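Local coordinates for protein endoglucanase (Bacillus akibai, PDB 1UWW) that cleaves internal beta-1,4-glucosidic linkages in cellulose and related glucans, this chain being its family 28 carbohydrate-binding module, which recognises non-crystalline cellulose, at residues G14-P19 with L74-S79. Sequence-based numbering, arbitrary orientation.
Sequences GEAVLP and LDFWKS
The phenyl ring of F76 meets A16, V17 and L18 obliquely with its outer end. A16 CB sits 3.8 Å from F76 CE1. The backbone carbonyl of V17, which also hydrogen-bonds S20 OG, comes next, with V17 O 3.7 Å from F76 CZ. L18 follows through its first side-chain carbon, L18 CB lying 3.9 Å from F76 CZ. F76 CB leaves the strand toward 14-19, and CG is anti to the backbone N (chi1 -180°). The ring of W30 also meets the F76 ring, with planes about 30° apart. The W77 indole starts off on the other side of the strand. At its edge, in the ring plane, W77 NE1 donates to D75 OD2 over 2.8 Å. The N-H approaches that oxygen from above the carboxylate plane. D75 OD1 accepts from N165, so both carboxylate oxygens are engaged, which should limit rotation of the group.

No hydrogen bond joins the two segments, and the contact is van der Waals packing. A16 makes the closest approach, A16 CB lying 3.3 Å from the carbonyl O of W77. A16 CB also lies 4.1 Å from K78 CG. The K78 chain then bends at chi3 and chi4, and K78 NZ donates a hydrogen bond to S79 O at 3.2 Å, nearly in line with the C=O. L18 reaches F188 as well, linking the contact to strand 180-189 of the second sheet.

The arrangement is an N-terminal loop packed on the end of strand 73-77, which pairs with strands 30-32 and 165-173 in the antiparallel beta-sandwich of a family 17/28 carbohydrate-binding module.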
loop_
_atom_site.group_PDB
_atom_site.type_symbol
_atom_site.label_atom_id
_atom_site.label_comp_id
_atom_site.label_asym_id
_atom_site.label_seq_id
_atom_site.Cartn_x
_atom_site.Cartn_y
_atom_site.Cartn_z
ATOM N N GLY A 14 8.265 28.400 7.386
ATOM C CA GLY A 14 7.401 28.686 8.511
ATOM C C GLY A 14 7.621 27.720 9.659
ATOM O O GLY A 14 8.582 26.948 9.690
ATOM N N GLU A 15 6.692 27.748 10.592
ATOM C CA GLU A 15 6.731 26.902 11.776
ATOM C C GLU A 15 5.732 25.777 11.619
ATOM O O GLU A 15 4.674 25.965 11.014
ATOM C CB GLU A 15 6.386 27.732 13.009
ATOM C CG GLU A 15 7.351 28.889 13.259
ATOM C CD GLU A 15 8.719 28.454 13.770
ATOM O OE1 GLU A 15 8.848 27.360 14.373
ATOM O OE2 GLU A 15 9.683 29.227 13.580
ATOM N N ALA A 16 6.055 24.617 12.182
ATOM C CA ALA A 16 5.209 23.442 12.075
ATOM C C ALA A 16 3.914 23.656 12.826
ATOM O O ALA A 16 3.918 23.909 14.036
ATOM C CB ALA A 16 5.937 22.206 12.592
ATOM N N VAL A 17 2.817 23.594 12.078
ATOM C CA VAL A 17 1.460 23.809 12.596
ATOM C C VAL A 17 0.580 22.690 12.048
ATOM O O VAL A 17 0.583 22.447 10.861
ATOM C CB VAL A 17 0.896 25.201 12.141
ATOM C CG1 VAL A 17 -0.551 25.396 12.554
ATOM C CG2 VAL A 17 1.745 26.344 12.705
ATOM N N LEU A 18 -0.166 22.040 12.907
ATOM C CA LEU A 18 -1.076 20.984 12.524
ATOM C C LEU A 18 -2.386 21.220 13.294
ATOM O O LEU A 18 -2.298 21.390 14.541
ATOM C CB LEU A 18 -0.376 19.657 12.840
ATOM C CG LEU A 18 -0.988 18.416 12.227
ATOM C CD1 LEU A 18 -0.723 18.328 10.745
ATOM C CD2 LEU A 18 -0.503 17.204 12.973
ATOM N N PRO A 19 -3.580 21.287 12.669
ATOM C CA PRO A 19 -3.815 21.172 11.206
ATOM C C PRO A 19 -3.098 22.204 10.339
ATOM O O PRO A 19 -2.979 23.391 10.678
ATOM C CB PRO A 19 -5.330 21.336 11.081
ATOM C CG PRO A 19 -5.857 20.848 12.437
ATOM C CD PRO A 19 -4.856 21.362 13.407
ATOM N N LEU A 74 6.992 14.041 1.166
ATOM C CA LEU A 74 6.865 15.177 2.081
ATOM C C LEU A 74 7.229 14.746 3.487
ATOM O O LEU A 74 7.072 13.587 3.843
ATOM C CB LEU A 74 5.441 15.702 2.113
ATOM C CG LEU A 74 4.910 16.344 0.855
ATOM C CD1 LEU A 74 3.454 16.740 1.062
ATOM C CD2 LEU A 74 5.693 17.595 0.533
ATOM N N ASP A 75 7.691 15.677 4.293
ATOM C CA ASP A 75 8.140 15.420 5.653
ATOM C C ASP A 75 7.698 16.579 6.536
ATOM O O ASP A 75 7.791 17.741 6.155
ATOM C CB ASP A 75 9.668 15.246 5.619
ATOM C CG ASP A 75 10.253 14.556 6.804
ATOM O OD1 ASP A 75 9.519 14.044 7.674
ATOM O OD2 ASP A 75 11.514 14.518 6.919
ATOM N N PHE A 76 7.250 16.261 7.738
ATOM C CA PHE A 76 6.715 17.212 8.711
ATOM C C PHE A 76 7.231 16.840 10.095
ATOM O O PHE A 76 6.812 15.846 10.652
ATOM C CB PHE A 76 5.183 17.181 8.662
ATOM C CG PHE A 76 4.514 18.112 9.606
ATOM C CD1 PHE A 76 4.345 19.460 9.301
ATOM C CD2 PHE A 76 4.023 17.647 10.806
ATOM C CE1 PHE A 76 3.667 20.298 10.172
ATOM C CE2 PHE A 76 3.377 18.496 11.678
ATOM C CZ PHE A 76 3.203 19.820 11.363
ATOM N N TRP A 77 8.143 17.637 10.632
ATOM C CA TRP A 77 8.699 17.423 11.958
ATOM C C TRP A 77 8.002 18.303 12.976
ATOM O O TRP A 77 7.921 19.526 12.803
ATOM C CB TRP A 77 10.207 17.716 11.982
ATOM C CG TRP A 77 11.033 16.688 11.237
ATOM C CD1 TRP A 77 10.952 16.352 9.919
ATOM C CD2 TRP A 77 12.065 15.843 11.785
ATOM N NE1 TRP A 77 11.847 15.352 9.618
ATOM C CE2 TRP A 77 12.548 15.031 10.742
ATOM C CE3 TRP A 77 12.633 15.698 13.061
ATOM C CZ2 TRP A 77 13.563 14.097 10.929
ATOM C CZ3 TRP A 77 13.656 14.771 13.233
ATOM C CH2 TRP A 77 14.101 13.990 12.182
ATOM N N LYS A 78 7.532 17.717 14.066
ATOM C CA LYS A 78 6.943 18.476 15.152
ATOM C C LYS A 78 7.082 17.728 16.453
ATOM O O LYS A 78 6.854 16.525 16.512
ATOM C CB LYS A 78 5.464 18.728 14.857
ATOM C CG LYS A 78 4.824 19.782 15.739
ATOM C CD LYS A 78 3.318 19.957 15.499
ATOM C CE LYS A 78 2.549 20.270 16.806
ATOM N NZ LYS A 78 2.114 19.014 17.468
ATOM N N SER A 79 7.475 18.450 17.505
ATOM C CA SER A 79 7.375 17.937 18.862
ATOM C C SER A 79 5.905 17.696 19.243
ATOM O O SER A 79 4.977 18.318 18.707
ATOM C CB SER A 79 8.046 18.896 19.865
ATOM O OG SER A 79 7.488 20.189 19.813
#